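Local coordinates for cobalamin biosynthesis protein CobN (Mycobacterium tuberculosis, PDB 7C6O) that is the large, catalytic subunit of cobaltochelatase, which probably inserts cobalt into the corrin ring during cobalamin biosynthesis, at residues N560-S572 with E597-L609. Numbering follows the deposited sequence.
Sequences NLEWLPGKTLGMS and EGTQAKRRAHAVL
Arg604, on the last turn of helix 595-604, reaches into the loop 560-572 and binds its backbone carbonyls. The helix is the crossover of a beta-alpha-beta unit joining parallel strands 586-591 and 608-612; the loop follows strand 551-555 of the same sheet. The guanidinium is ringed in its own plane by acceptors. NH1 and NH2 meet Leu564 O end-on, at 2.8 and 3.0 Å. NE and NH2 close side-on on Lys567 O, with NH2 at 2.9 Å. NH1 also donates to Glu562 O at 2.8 Å, from above that carbonyl plane. A bend at chi3 (84°) turns the group into the curve of the loop. Five hydrogen bonds to three carbonyls therefore fix its rotation, and the carbonyl dipoles probably help to stabilise its positive charge. Met571 crosses Arg604 at about a right angle and lays CE on one guanidinium face, 3.6 Å from NH2. Earlier on the helix, Gln600 sits against Trp563. Its CG makes a CH-pi contact over the six-membered ring, 3.6 Å from the centroid. Glu562 packs CB and CG on the backbone of Ala601, and Leu561 CD2 meets Ala605 CB. Farther out, Arg603 NE forms a salt bridge with Glu316 OE2, and Tyr588 OH is hydrogen-bonded to Glu562 OE2. One water joins Glu562 OE2, Trp563 NE1 and Glu597 O, donating to both oxygens and accepting from NE1 at 3.0 Å.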
loop_
_atom_site.group_PDB
_atom_site.type_symbol
_atom_site.label_atom_id
_atom_site.label_comp_id
_atom_site.label_asym_id
_atom_site.label_seq_id
_atom_site.Cartn_x
_atom_site.Cartn_y
_atom_site.Cartn_z
ATOM N N ASN A 560 -5.958 -6.512 11.223
ATOM C CA ASN A 560 -6.306 -7.568 10.283
ATOM C C ASN A 560 -7.609 -7.329 9.532
ATOM O O ASN A 560 -7.892 -8.066 8.581
ATOM C CB ASN A 560 -6.379 -8.930 10.996
ATOM C CG ASN A 560 -7.394 -8.962 12.137
ATOM O OD1 ASN A 560 -8.359 -8.198 12.166
ATOM N ND2 ASN A 560 -7.176 -9.870 13.085
ATOM N N LEU A 561 -8.409 -6.334 9.922
ATOM C CA LEU A 561 -9.706 -6.144 9.273
ATOM C C LEU A 561 -9.544 -5.869 7.782
ATOM O O LEU A 561 -10.233 -6.471 6.950
ATOM C CB LEU A 561 -10.481 -5.013 9.950
ATOM C CG LEU A 561 -11.905 -4.800 9.421
ATOM C CD1 LEU A 561 -12.863 -4.470 10.553
ATOM C CD2 LEU A 561 -11.951 -3.708 8.356
ATOM N N GLU A 562 -8.635 -4.959 7.425
ATOM C CA GLU A 562 -8.439 -4.634 6.017
ATOM C C GLU A 562 -7.734 -5.743 5.245
ATOM O O GLU A 562 -7.490 -5.575 4.045
ATOM C CB GLU A 562 -7.663 -3.319 5.878
ATOM C CG GLU A 562 -6.226 -3.343 6.397
ATOM C CD GLU A 562 -6.109 -3.006 7.881
ATOM O OE1 GLU A 562 -7.055 -3.287 8.646
ATOM O OE2 GLU A 562 -5.061 -2.453 8.280
ATOM N N TRP A 563 -7.416 -6.866 5.891
ATOM C CA TRP A 563 -6.793 -8.002 5.226
ATOM C C TRP A 563 -7.690 -9.233 5.217
ATOM O O TRP A 563 -7.228 -10.319 4.850
ATOM C CB TRP A 563 -5.448 -8.324 5.884
ATOM C CG TRP A 563 -4.490 -7.179 5.792
ATOM C CD1 TRP A 563 -4.281 -6.206 6.728
ATOM C CD2 TRP A 563 -3.634 -6.866 4.688
ATOM N NE1 TRP A 563 -3.336 -5.313 6.277
ATOM C CE2 TRP A 563 -2.925 -5.696 5.027
ATOM C CE3 TRP A 563 -3.395 -7.463 3.445
ATOM C CZ2 TRP A 563 -1.991 -5.112 4.171
ATOM C CZ3 TRP A 563 -2.466 -6.882 2.597
ATOM C CH2 TRP A 563 -1.777 -5.719 2.964
ATOM N N LEU A 564 -8.956 -9.091 5.605
ATOM C CA LEU A 564 -9.888 -10.202 5.573
ATOM C C LEU A 564 -10.208 -10.583 4.128
ATOM O O LEU A 564 -10.093 -9.758 3.218
ATOM C CB LEU A 564 -11.173 -9.842 6.315
ATOM C CG LEU A 564 -11.084 -9.643 7.830
ATOM C CD1 LEU A 564 -12.444 -9.250 8.382
ATOM C CD2 LEU A 564 -10.565 -10.900 8.513
ATOM N N PRO A 565 -10.603 -11.837 3.894
ATOM C CA PRO A 565 -10.926 -12.256 2.527
ATOM C C PRO A 565 -12.059 -11.432 1.933
ATOM O O PRO A 565 -12.994 -11.018 2.624
ATOM C CB PRO A 565 -11.329 -13.728 2.690
ATOM C CG PRO A 565 -10.623 -14.168 3.926
ATOM C CD PRO A 565 -10.627 -12.968 4.837
ATOM N N GLY A 566 -11.953 -11.200 0.635
ATOM C CA GLY A 566 -12.911 -10.386 -0.082
ATOM C C GLY A 566 -12.294 -9.928 -1.390
ATOM O O GLY A 566 -11.221 -10.383 -1.783
ATOM N N LYS A 567 -12.995 -9.010 -2.051
ATOM C CA LYS A 567 -12.477 -8.474 -3.301
ATOM C C LYS A 567 -11.215 -7.647 -3.054
ATOM O O LYS A 567 -10.961 -7.159 -1.947
ATOM C CB LYS A 567 -13.535 -7.621 -4.004
ATOM C CG LYS A 567 -14.812 -8.382 -4.332
ATOM C CD LYS A 567 -15.747 -7.560 -5.206
ATOM C CE LYS A 567 -17.109 -8.227 -5.324
ATOM N NZ LYS A 567 -17.011 -9.645 -5.779
ATOM N N THR A 568 -10.414 -7.507 -4.116
ATOM C CA THR A 568 -9.202 -6.693 -4.062
ATOM C C THR A 568 -9.504 -5.286 -3.558
ATOM O O THR A 568 -8.838 -4.775 -2.649
ATOM C CB THR A 568 -8.569 -6.628 -5.451
ATOM O OG1 THR A 568 -9.540 -6.134 -6.385
ATOM C CG2 THR A 568 -8.110 -8.007 -5.900
ATOM N N LEU A 569 -10.500 -4.645 -4.158
ATOM C CA LEU A 569 -11.024 -3.360 -3.716
ATOM C C LEU A 569 -12.375 -3.179 -4.400
ATOM O O LEU A 569 -12.791 -4.007 -5.216
ATOM C CB LEU A 569 -10.057 -2.207 -4.014
ATOM C CG LEU A 569 -9.851 -1.699 -5.444
ATOM C CD1 LEU A 569 -9.001 -0.435 -5.425
ATOM C CD2 LEU A 569 -9.208 -2.754 -6.322
ATOM N N GLY A 570 -13.061 -2.094 -4.059
ATOM C CA GLY A 570 -14.451 -1.969 -4.451
ATOM C C GLY A 570 -15.305 -2.962 -3.684
ATOM O O GLY A 570 -15.946 -3.835 -4.280
ATOM N N MET A 571 -15.320 -2.828 -2.358
ATOM C CA MET A 571 -15.870 -3.864 -1.494
ATOM C C MET A 571 -17.358 -4.072 -1.755
ATOM O O MET A 571 -18.100 -3.133 -2.062
ATOM C CB MET A 571 -15.643 -3.509 -0.024
ATOM C CG MET A 571 -14.226 -3.036 0.300
ATOM S SD MET A 571 -12.920 -4.065 -0.407
ATOM C CE MET A 571 -13.137 -5.591 0.500
ATOM N N SER A 572 -17.786 -5.326 -1.633
ATOM C CA SER A 572 -19.177 -5.729 -1.778
ATOM C C SER A 572 -19.771 -6.052 -0.415
ATOM O O SER A 572 -19.078 -6.076 0.608
ATOM C CB SER A 572 -19.304 -6.949 -2.699
ATOM O OG SER A 572 -18.847 -8.124 -2.053
ATOM N N GLU A 597 0.940 -1.058 3.211
ATOM C CA GLU A 597 0.019 -1.513 4.244
ATOM C C GLU A 597 -0.998 -0.430 4.593
ATOM O O GLU A 597 -2.171 -0.731 4.842
ATOM C CB GLU A 597 0.804 -1.953 5.478
ATOM C CG GLU A 597 1.813 -3.071 5.200
ATOM C CD GLU A 597 3.170 -2.556 4.733
ATOM O OE1 GLU A 597 3.258 -1.393 4.280
ATOM O OE2 GLU A 597 4.158 -3.318 4.824
ATOM N N GLY A 598 -0.575 0.836 4.607
ATOM C CA GLY A 598 -1.525 1.911 4.844
ATOM C C GLY A 598 -2.536 2.037 3.724
ATOM O O GLY A 598 -3.721 2.290 3.966
ATOM N N THR A 599 -2.082 1.852 2.484
ATOM C CA THR A 599 -2.970 1.944 1.331
ATOM C C THR A 599 -4.053 0.872 1.375
ATOM O O THR A 599 -5.200 1.119 0.977
ATOM C CB THR A 599 -2.143 1.838 0.048
ATOM O OG1 THR A 599 -1.232 2.942 -0.020
ATOM C CG2 THR A 599 -3.030 1.849 -1.174
ATOM N N GLN A 600 -3.716 -0.322 1.869
ATOM C CA GLN A 600 -4.712 -1.385 1.944
ATOM C C GLN A 600 -5.848 -1.004 2.885
ATOM O O GLN A 600 -7.017 -1.297 2.610
ATOM C CB GLN A 600 -4.062 -2.697 2.388
ATOM C CG GLN A 600 -4.951 -3.933 2.203
ATOM C CD GLN A 600 -5.160 -4.307 0.737
ATOM O OE1 GLN A 600 -5.556 -3.478 -0.083
ATOM N NE2 GLN A 600 -4.899 -5.565 0.409
ATOM N N ALA A 601 -5.524 -0.337 3.994
ATOM C CA ALA A 601 -6.568 0.151 4.887
ATOM C C ALA A 601 -7.394 1.245 4.220
ATOM O O ALA A 601 -8.616 1.303 4.402
ATOM C CB ALA A 601 -5.949 0.656 6.189
ATOM N N LYS A 602 -6.744 2.119 3.443
ATOM C CA LYS A 602 -7.471 3.169 2.730
ATOM C C LYS A 602 -8.503 2.585 1.776
ATOM O O LYS A 602 -9.606 3.124 1.633
ATOM C CB LYS A 602 -6.501 4.056 1.947
ATOM C CG LYS A 602 -5.555 4.899 2.789
ATOM C CD LYS A 602 -4.477 5.538 1.913
ATOM C CE LYS A 602 -5.035 6.637 1.016
ATOM N NZ LYS A 602 -5.317 7.891 1.775
ATOM N N ARG A 603 -8.160 1.483 1.110
ATOM C CA ARG A 603 -8.955 0.979 -0.002
ATOM C C ARG A 603 -9.931 -0.122 0.382
ATOM O O ARG A 603 -10.996 -0.223 -0.237
ATOM C CB ARG A 603 -8.032 0.474 -1.116
ATOM C CG ARG A 603 -7.107 1.558 -1.639
ATOM C CD ARG A 603 -6.202 1.067 -2.758
ATOM N NE ARG A 603 -5.377 2.163 -3.260
ATOM C CZ ARG A 603 -4.481 2.052 -4.236
ATOM N NH1 ARG A 603 -4.280 0.885 -4.836
ATOM N NH2 ARG A 603 -3.782 3.114 -4.608
ATOM N N ARG A 604 -9.614 -0.948 1.380
ATOM C CA ARG A 604 -10.513 -2.024 1.775
ATOM C C ARG A 604 -11.270 -1.726 3.065
ATOM O O ARG A 604 -12.147 -2.508 3.447
ATOM C CB ARG A 604 -9.740 -3.345 1.906
ATOM C CG ARG A 604 -8.997 -3.733 0.627
ATOM C CD ARG A 604 -8.379 -5.125 0.690
ATOM N NE ARG A 604 -9.325 -6.193 0.356
ATOM C CZ ARG A 604 -9.691 -7.154 1.197
ATOM N NH1 ARG A 604 -9.188 -7.189 2.425
ATOM N NH2 ARG A 604 -10.550 -8.088 0.809
ATOM N N ALA A 605 -10.979 -0.604 3.731
ATOM C CA ALA A 605 -11.686 -0.250 4.957
ATOM C C ALA A 605 -11.906 1.257 5.065
ATOM O O ALA A 605 -12.003 1.792 6.176
ATOM C CB ALA A 605 -10.936 -0.765 6.190
ATOM N N HIS A 606 -11.998 1.943 3.918
ATOM C CA HIS A 606 -12.200 3.388 3.794
ATOM C C HIS A 606 -11.479 4.205 4.862
ATOM O O HIS A 606 -12.018 5.199 5.359
ATOM C CB HIS A 606 -13.697 3.730 3.802
ATOM C CG HIS A 606 -14.438 3.236 5.007
ATOM N ND1 HIS A 606 -15.156 2.059 5.006
ATOM C CD2 HIS A 606 -14.593 3.771 6.242
ATOM C CE1 HIS A 606 -15.712 1.885 6.192
ATOM N NE2 HIS A 606 -15.383 2.907 6.960
ATOM N N ALA A 607 -10.253 3.816 5.201
ATOM C CA ALA A 607 -9.559 4.444 6.315
ATOM C C ALA A 607 -9.116 5.860 5.967
ATOM O O ALA A 607 -8.751 6.156 4.826
ATOM C CB ALA A 607 -8.344 3.611 6.722
ATOM N N VAL A 608 -9.162 6.737 6.965
ATOM C CA VAL A 608 -8.485 8.027 6.923
ATOM C C VAL A 608 -7.196 7.867 7.713
ATOM O O VAL A 608 -7.221 7.783 8.946
ATOM C CB VAL A 608 -9.355 9.153 7.500
ATOM C CG1 VAL A 608 -8.570 10.460 7.552
ATOM C CG2 VAL A 608 -10.628 9.327 6.681
ATOM N N LEU A 609 -6.067 7.797 7.015
ATOM C CA LEU A 609 -4.785 7.679 7.692
ATOM C C LEU A 609 -4.370 9.017 8.286
ATOM O O LEU A 609 -4.688 10.084 7.758
ATOM C CB LEU A 609 -3.699 7.196 6.730
ATOM C CG LEU A 609 -3.946 5.913 5.936
ATOM C CD1 LEU A 609 -2.704 5.554 5.141
ATOM C CD2 LEU A 609 -4.362 4.762 6.844
HETATM O O HOH W 1 -2.722 -2.469 6.837
HETATM O O HOH W 2 -6.696 -2.982 -2.515
HETATM O O HOH W 3 -13.425 -0.438 -1.787
#